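PDB 4R78: choline kinase from Streptococcus pneumoniae, which probably phosphorylates choline at the expense of ATP, using a protein-kinase-like fold whose nucleotide site here holds AMP. Local coordinates for residues 122-134 against 234-248. Numbering follows the deposited sequence.
Sequences IKTKFDKIAPILQ and SEFTSQEEETFLSHY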
loop_
_atom_site.group_PDB
_atom_site.type_symbol
_atom_site.label_atom_id
_atom_site.label_comp_id
_atom_site.label_asym_id
_atom_site.label_seq_id
_atom_site.Cartn_x
_atom_site.Cartn_y
_atom_site.Cartn_z
ATOM N N ILE A 122 6.767 -13.591 -6.609
ATOM C CA ILE A 122 5.889 -12.780 -7.453
ATOM C C ILE A 122 6.267 -12.914 -8.935
ATOM O O ILE A 122 5.401 -12.907 -9.813
ATOM C CB ILE A 122 5.856 -11.290 -6.989
ATOM C CG1 ILE A 122 4.550 -10.618 -7.418
ATOM C CG2 ILE A 122 7.068 -10.519 -7.479
ATOM C CD1 ILE A 122 4.200 -9.382 -6.608
ATOM N N LYS A 123 7.561 -13.086 -9.195
ATOM C CA LYS A 123 8.077 -13.184 -10.559
ATOM C C LYS A 123 7.717 -14.496 -11.265
ATOM O O LYS A 123 7.840 -14.597 -12.485
ATOM C CB LYS A 123 9.587 -12.931 -10.572
ATOM C CG LYS A 123 9.938 -11.468 -10.337
ATOM C CD LYS A 123 11.355 -11.284 -9.828
ATOM C CE LYS A 123 11.561 -9.858 -9.347
ATOM N NZ LYS A 123 12.998 -9.555 -9.105
ATOM N N THR A 124 7.262 -15.486 -10.500
ATOM C CA THR A 124 6.793 -16.746 -11.074
ATOM C C THR A 124 5.293 -16.742 -11.375
ATOM O O THR A 124 4.770 -17.716 -11.920
ATOM C CB THR A 124 7.111 -17.961 -10.159
ATOM O OG1 THR A 124 6.355 -17.870 -8.941
ATOM C CG2 THR A 124 8.603 -18.031 -9.839
ATOM N N LYS A 125 4.606 -15.651 -11.032
ATOM C CA LYS A 125 3.139 -15.640 -11.052
ATOM C C LYS A 125 2.508 -14.508 -11.863
ATOM O O LYS A 125 1.403 -14.049 -11.545
ATOM C CB LYS A 125 2.598 -15.636 -9.622
ATOM C CG LYS A 125 2.902 -16.919 -8.863
ATOM C CD LYS A 125 2.619 -16.762 -7.387
ATOM C CE LYS A 125 3.152 -17.947 -6.586
ATOM N NZ LYS A 125 2.413 -19.217 -6.853
ATOM N N PHE A 126 3.195 -14.084 -12.919
ATOM C CA PHE A 126 2.675 -13.057 -13.830
ATOM C C PHE A 126 1.355 -13.496 -14.459
ATOM O O PHE A 126 0.485 -12.665 -14.723
ATOM C CB PHE A 126 3.686 -12.751 -14.941
ATOM C CG PHE A 126 4.863 -11.909 -14.504
ATOM C CD1 PHE A 126 5.126 -11.666 -13.156
ATOM C CD2 PHE A 126 5.737 -11.387 -15.458
ATOM C CE1 PHE A 126 6.224 -10.897 -12.769
ATOM C CE2 PHE A 126 6.838 -10.624 -15.079
ATOM C CZ PHE A 126 7.080 -10.378 -13.735
ATOM N N ASP A 127 1.214 -14.803 -14.693
ATOM C CA ASP A 127 -0.009 -15.356 -15.278
ATOM C C ASP A 127 -1.250 -15.083 -14.423
ATOM O O ASP A 127 -2.366 -15.028 -14.946
ATOM C CB ASP A 127 0.146 -16.859 -15.577
ATOM C CG ASP A 127 0.318 -17.706 -14.319
ATOM O OD1 ASP A 127 0.918 -17.227 -13.336
ATOM O OD2 ASP A 127 -0.147 -18.867 -14.320
ATOM N N LYS A 128 -1.042 -14.906 -13.119
ATOM C CA LYS A 128 -2.116 -14.561 -12.184
ATOM C C LYS A 128 -2.156 -13.067 -11.871
ATOM O O LYS A 128 -3.233 -12.482 -11.745
ATOM C CB LYS A 128 -1.961 -15.325 -10.864
ATOM C CG LYS A 128 -2.194 -16.822 -10.938
ATOM C CD LYS A 128 -2.091 -17.431 -9.547
ATOM C CE LYS A 128 -2.391 -18.923 -9.549
ATOM N NZ LYS A 128 -2.325 -19.486 -8.166
ATOM N N ILE A 129 -0.984 -12.452 -11.728
ATOM C CA ILE A 129 -0.913 -11.077 -11.227
ATOM C C ILE A 129 -1.289 -10.030 -12.273
ATOM O O ILE A 129 -1.929 -9.030 -11.941
ATOM C CB ILE A 129 0.437 -10.779 -10.531
ATOM C CG1 ILE A 129 0.553 -11.655 -9.280
ATOM C CG2 ILE A 129 0.541 -9.305 -10.126
ATOM C CD1 ILE A 129 1.955 -11.911 -8.821
ATOM N N ALA A 130 -0.913 -10.254 -13.531
ATOM C CA ALA A 130 -1.315 -9.320 -14.590
ATOM C C ALA A 130 -2.844 -9.214 -14.715
ATOM O O ALA A 130 -3.373 -8.103 -14.731
ATOM C CB ALA A 130 -0.651 -9.655 -15.930
ATOM N N PRO A 131 -3.561 -10.360 -14.771
ATOM C CA PRO A 131 -5.026 -10.294 -14.754
ATOM C C PRO A 131 -5.600 -9.610 -13.512
ATOM O O PRO A 131 -6.610 -8.911 -13.616
ATOM C CB PRO A 131 -5.440 -11.767 -14.803
ATOM C CG PRO A 131 -4.338 -12.418 -15.549
ATOM C CD PRO A 131 -3.093 -11.730 -15.065
ATOM N N ILE A 132 -4.965 -9.797 -12.354
ATOM C CA ILE A 132 -5.424 -9.132 -11.133
ATOM C C ILE A 132 -5.375 -7.611 -11.278
ATOM O O ILE A 132 -6.335 -6.919 -10.941
ATOM C CB ILE A 132 -4.643 -9.599 -9.873
ATOM C CG1 ILE A 132 -5.102 -10.999 -9.450
ATOM C CG2 ILE A 132 -4.816 -8.602 -8.713
ATOM C CD1 ILE A 132 -4.239 -11.637 -8.374
ATOM N N LEU A 133 -4.265 -7.097 -11.799
ATOM C CA LEU A 133 -4.134 -5.654 -11.974
ATOM C C LEU A 133 -5.108 -5.132 -13.026
ATOM O O LEU A 133 -5.659 -4.042 -12.878
ATOM C CB LEU A 133 -2.691 -5.248 -12.281
ATOM C CG LEU A 133 -1.691 -5.389 -11.122
ATOM C CD1 LEU A 133 -0.461 -4.533 -11.386
ATOM C CD2 LEU A 133 -2.322 -5.044 -9.767
ATOM N N GLN A 134 -5.347 -5.927 -14.069
ATOM C CA GLN A 134 -6.351 -5.579 -15.068
ATOM C C GLN A 134 -7.724 -5.475 -14.420
ATOM O O GLN A 134 -8.483 -4.551 -14.707
ATOM C CB GLN A 134 -6.402 -6.619 -16.178
ATOM C CG GLN A 134 -5.232 -6.574 -17.124
ATOM C CD GLN A 134 -5.347 -7.612 -18.213
ATOM O OE1 GLN A 134 -5.743 -8.750 -17.960
ATOM N NE2 GLN A 134 -5.001 -7.229 -19.435
ATOM N N SER A 234 9.383 -4.760 -6.015
ATOM C CA SER A 234 9.956 -6.095 -6.220
ATOM C C SER A 234 11.248 -6.073 -7.037
ATOM O O SER A 234 11.770 -7.130 -7.406
ATOM C CB SER A 234 8.940 -7.033 -6.873
ATOM O OG SER A 234 7.924 -7.404 -5.959
ATOM N N GLU A 235 11.750 -4.870 -7.316
ATOM C CA GLU A 235 12.985 -4.673 -8.090
ATOM C C GLU A 235 13.009 -5.506 -9.376
ATOM O O GLU A 235 13.931 -6.290 -9.613
ATOM C CB GLU A 235 14.220 -4.947 -7.222
ATOM C CG GLU A 235 14.355 -4.014 -6.027
ATOM C CD GLU A 235 15.718 -4.102 -5.376
ATOM O OE1 GLU A 235 16.732 -4.006 -6.099
ATOM O OE2 GLU A 235 15.771 -4.249 -4.142
ATOM N N PHE A 236 11.975 -5.334 -10.194
ATOM C CA PHE A 236 11.895 -5.994 -11.490
ATOM C C PHE A 236 13.073 -5.591 -12.367
ATOM O O PHE A 236 13.472 -4.425 -12.394
ATOM C CB PHE A 236 10.608 -5.593 -12.214
ATOM C CG PHE A 236 9.381 -6.387 -11.824
ATOM C CD1 PHE A 236 8.348 -6.550 -12.743
ATOM C CD2 PHE A 236 9.244 -6.955 -10.553
ATOM C CE1 PHE A 236 7.194 -7.258 -12.407
ATOM C CE2 PHE A 236 8.096 -7.674 -10.215
ATOM C CZ PHE A 236 7.073 -7.823 -11.145
ATOM N N THR A 237 13.621 -6.564 -13.085
ATOM C CA THR A 237 14.591 -6.294 -14.139
ATOM C C THR A 237 13.856 -5.702 -15.336
ATOM O O THR A 237 12.624 -5.735 -15.384
ATOM C CB THR A 237 15.259 -7.587 -14.607
ATOM O OG1 THR A 237 14.253 -8.473 -15.110
ATOM C CG2 THR A 237 15.999 -8.258 -13.456
ATOM N N SER A 238 14.601 -5.184 -16.308
ATOM C CA SER A 238 13.996 -4.713 -17.555
ATOM C C SER A 238 13.211 -5.825 -18.256
ATOM O O SER A 238 12.135 -5.574 -18.797
ATOM C CB SER A 238 15.047 -4.111 -18.491
ATOM O OG SER A 238 16.016 -5.067 -18.872
ATOM N N GLN A 239 13.736 -7.051 -18.222
ATOM C CA GLN A 239 13.067 -8.200 -18.844
ATOM C C GLN A 239 11.731 -8.494 -18.165
ATOM O O GLN A 239 10.738 -8.789 -18.831
ATOM C CB GLN A 239 13.951 -9.454 -18.806
ATOM C CG GLN A 239 15.211 -9.389 -19.663
ATOM C CD GLN A 239 16.365 -8.665 -18.987
ATOM O OE1 GLN A 239 16.314 -8.346 -17.795
ATOM N NE2 GLN A 239 17.417 -8.404 -19.753
ATOM N N GLU A 240 11.716 -8.413 -16.837
ATOM C CA GLU A 240 10.500 -8.654 -16.067
ATOM C C GLU A 240 9.463 -7.555 -16.274
ATOM O O GLU A 240 8.276 -7.850 -16.388
ATOM C CB GLU A 240 10.834 -8.842 -14.589
ATOM C CG GLU A 240 11.484 -10.195 -14.321
ATOM C CD GLU A 240 12.383 -10.220 -13.100
ATOM O OE1 GLU A 240 12.533 -9.194 -12.399
ATOM O OE2 GLU A 240 12.953 -11.294 -12.842
ATOM N N GLU A 241 9.914 -6.302 -16.340
ATOM C CA GLU A 241 9.013 -5.191 -16.659
ATOM C C GLU A 241 8.364 -5.362 -18.031
ATOM O O GLU A 241 7.145 -5.268 -18.155
ATOM C CB GLU A 241 9.727 -3.841 -16.568
ATOM C CG GLU A 241 10.121 -3.465 -15.147
ATOM C CD GLU A 241 10.553 -2.021 -14.992
ATOM O OE1 GLU A 241 10.657 -1.295 -16.004
ATOM O OE2 GLU A 241 10.789 -1.610 -13.842
ATOM N N GLU A 242 9.175 -5.638 -19.048
ATOM C CA GLU A 242 8.667 -5.803 -20.412
ATOM C C GLU A 242 7.698 -6.974 -20.537
ATOM O O GLU A 242 6.646 -6.854 -21.176
ATOM C CB GLU A 242 9.825 -5.932 -21.408
ATOM C CG GLU A 242 10.596 -4.635 -21.606
ATOM C CD GLU A 242 9.693 -3.462 -21.961
ATOM O OE1 GLU A 242 9.175 -3.430 -23.100
ATOM O OE2 GLU A 242 9.504 -2.573 -21.099
ATOM N N THR A 243 8.042 -8.097 -19.910
ATOM C CA THR A 243 7.193 -9.281 -19.936
ATOM C C THR A 243 5.876 -9.011 -19.210
ATOM O O THR A 243 4.810 -9.348 -19.720
ATOM C CB THR A 243 7.919 -10.518 -19.348
ATOM O OG1 THR A 243 9.107 -10.768 -20.110
ATOM C CG2 THR A 243 7.034 -11.754 -19.388
ATOM N N PHE A 244 5.945 -8.388 -18.034
ATOM C CA PHE A 244 4.727 -8.074 -17.303
ATOM C C PHE A 244 3.827 -7.121 -18.082
ATOM O O PHE A 244 2.618 -7.334 -18.155
ATOM C CB PHE A 244 5.010 -7.511 -15.909
ATOM C CG PHE A 244 3.784 -7.445 -15.044
ATOM C CD1 PHE A 244 3.449 -8.514 -14.211
ATOM C CD2 PHE A 244 2.931 -6.341 -15.093
ATOM C CE1 PHE A 244 2.297 -8.474 -13.431
ATOM C CE2 PHE A 244 1.773 -6.296 -14.312
ATOM C CZ PHE A 244 1.461 -7.357 -13.484
ATOM N N LEU A 245 4.417 -6.078 -18.656
ATOM C CA LEU A 245 3.653 -5.112 -19.442
ATOM C C LEU A 245 2.975 -5.771 -20.639
ATOM O O LEU A 245 1.831 -5.452 -20.957
ATOM C CB LEU A 245 4.528 -3.936 -19.878
ATOM C CG LEU A 245 5.040 -3.018 -18.760
ATOM C CD1 LEU A 245 6.046 -2.009 -19.291
ATOM C CD2 LEU A 245 3.891 -2.313 -18.049
ATOM N N SER A 246 3.671 -6.704 -21.288
ATOM C CA SER A 246 3.077 -7.439 -22.404
ATOM C C SER A 246 1.808 -8.187 -21.987
ATOM O O SER A 246 0.808 -8.164 -22.709
ATOM C CB SER A 246 4.089 -8.398 -23.027
ATOM O OG SER A 246 3.535 -9.016 -24.172
ATOM N N HIS A 247 1.858 -8.832 -20.821
ATOM C CA HIS A 247 0.707 -9.528 -20.242
ATOM C C HIS A 247 -0.416 -8.559 -19.834
ATOM O O HIS A 247 -1.596 -8.828 -20.058
ATOM C CB HIS A 247 1.142 -10.314 -19.000
ATOM C CG HIS A 247 1.894 -11.576 -19.294
ATOM N ND1 HIS A 247 1.428 -12.819 -18.919
ATOM C CD2 HIS A 247 3.086 -11.790 -19.898
ATOM C CE1 HIS A 247 2.294 -13.743 -19.291
ATOM N NE2 HIS A 247 3.309 -13.146 -19.890
ATOM N N TYR A 248 -0.034 -7.439 -19.225
ATOM C CA TYR A 248 -0.990 -6.514 -18.617
ATOM C C TYR A 248 -1.683 -5.592 -19.624
ATOM O O TYR A 248 -2.871 -5.280 -19.474
ATOM C CB TYR A 248 -0.296 -5.697 -17.518
ATOM C CG TYR A 248 -1.063 -4.470 -17.077
ATOM C CD1 TYR A 248 -2.005 -4.543 -16.048
ATOM C CD2 TYR A 248 -0.863 -3.240 -17.707
ATOM C CE1 TYR A 248 -2.714 -3.419 -15.648
ATOM C CE2 TYR A 248 -1.571 -2.109 -17.317
ATOM C CZ TYR A 248 -2.495 -2.208 -16.290
ATOM O OH TYR A 248 -3.185 -1.087 -15.902
HETATM O O HOH W 1 -0.828 -12.981 -17.696
HETATM O O HOH W 2 -3.423 -10.112 -18.367
#
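Phe126 and Phe244 meet edge to face, their planes at 88°: flat Phe126 offers a face, and CD1 of Phe244 stands over its centre, 3.7 Å from Phe126 CG. With CG swung anti to its backbone N (chi1 -168°), Phe244 becomes a knob in the hole formed by Phe126, Ile129, Ala130 and Leu133. Ala130 suits this packing, since its small CB admits both the Phe244 ring and His247 CB, the latter at 3.6 Å. Phe236 completes an aromatic cluster; its ring lies near parallel to Phe126 but slid aside, with CE1 3.4 Å from Phe126 CZ. In this protein-kinase-like fold, segment 126-134 of helix 126-137 crosses helix 238-248 at 55°, while helix 223-233 backs Phe244 through Leu230. Lys123 is long enough to lay its methylenes by Phe236 and still bring NZ to Glu240 OE1 in a 3.3 Å salt bridge, with weak bonds to the carbonyls of Ser234 and Glu235. Glu240 also closes a capping box with the N-cap Thr237: OE1 accepts from Thr237 N (2.9 Å), and Glu240 N donates to Thr237 OG1 (3.1 Å). Extended Gln134 reaches Tyr248 O from above the carbonyl plane through NE2 (2.9 Å, bent at 136°), and a water links Phe126 O to His247 ND1.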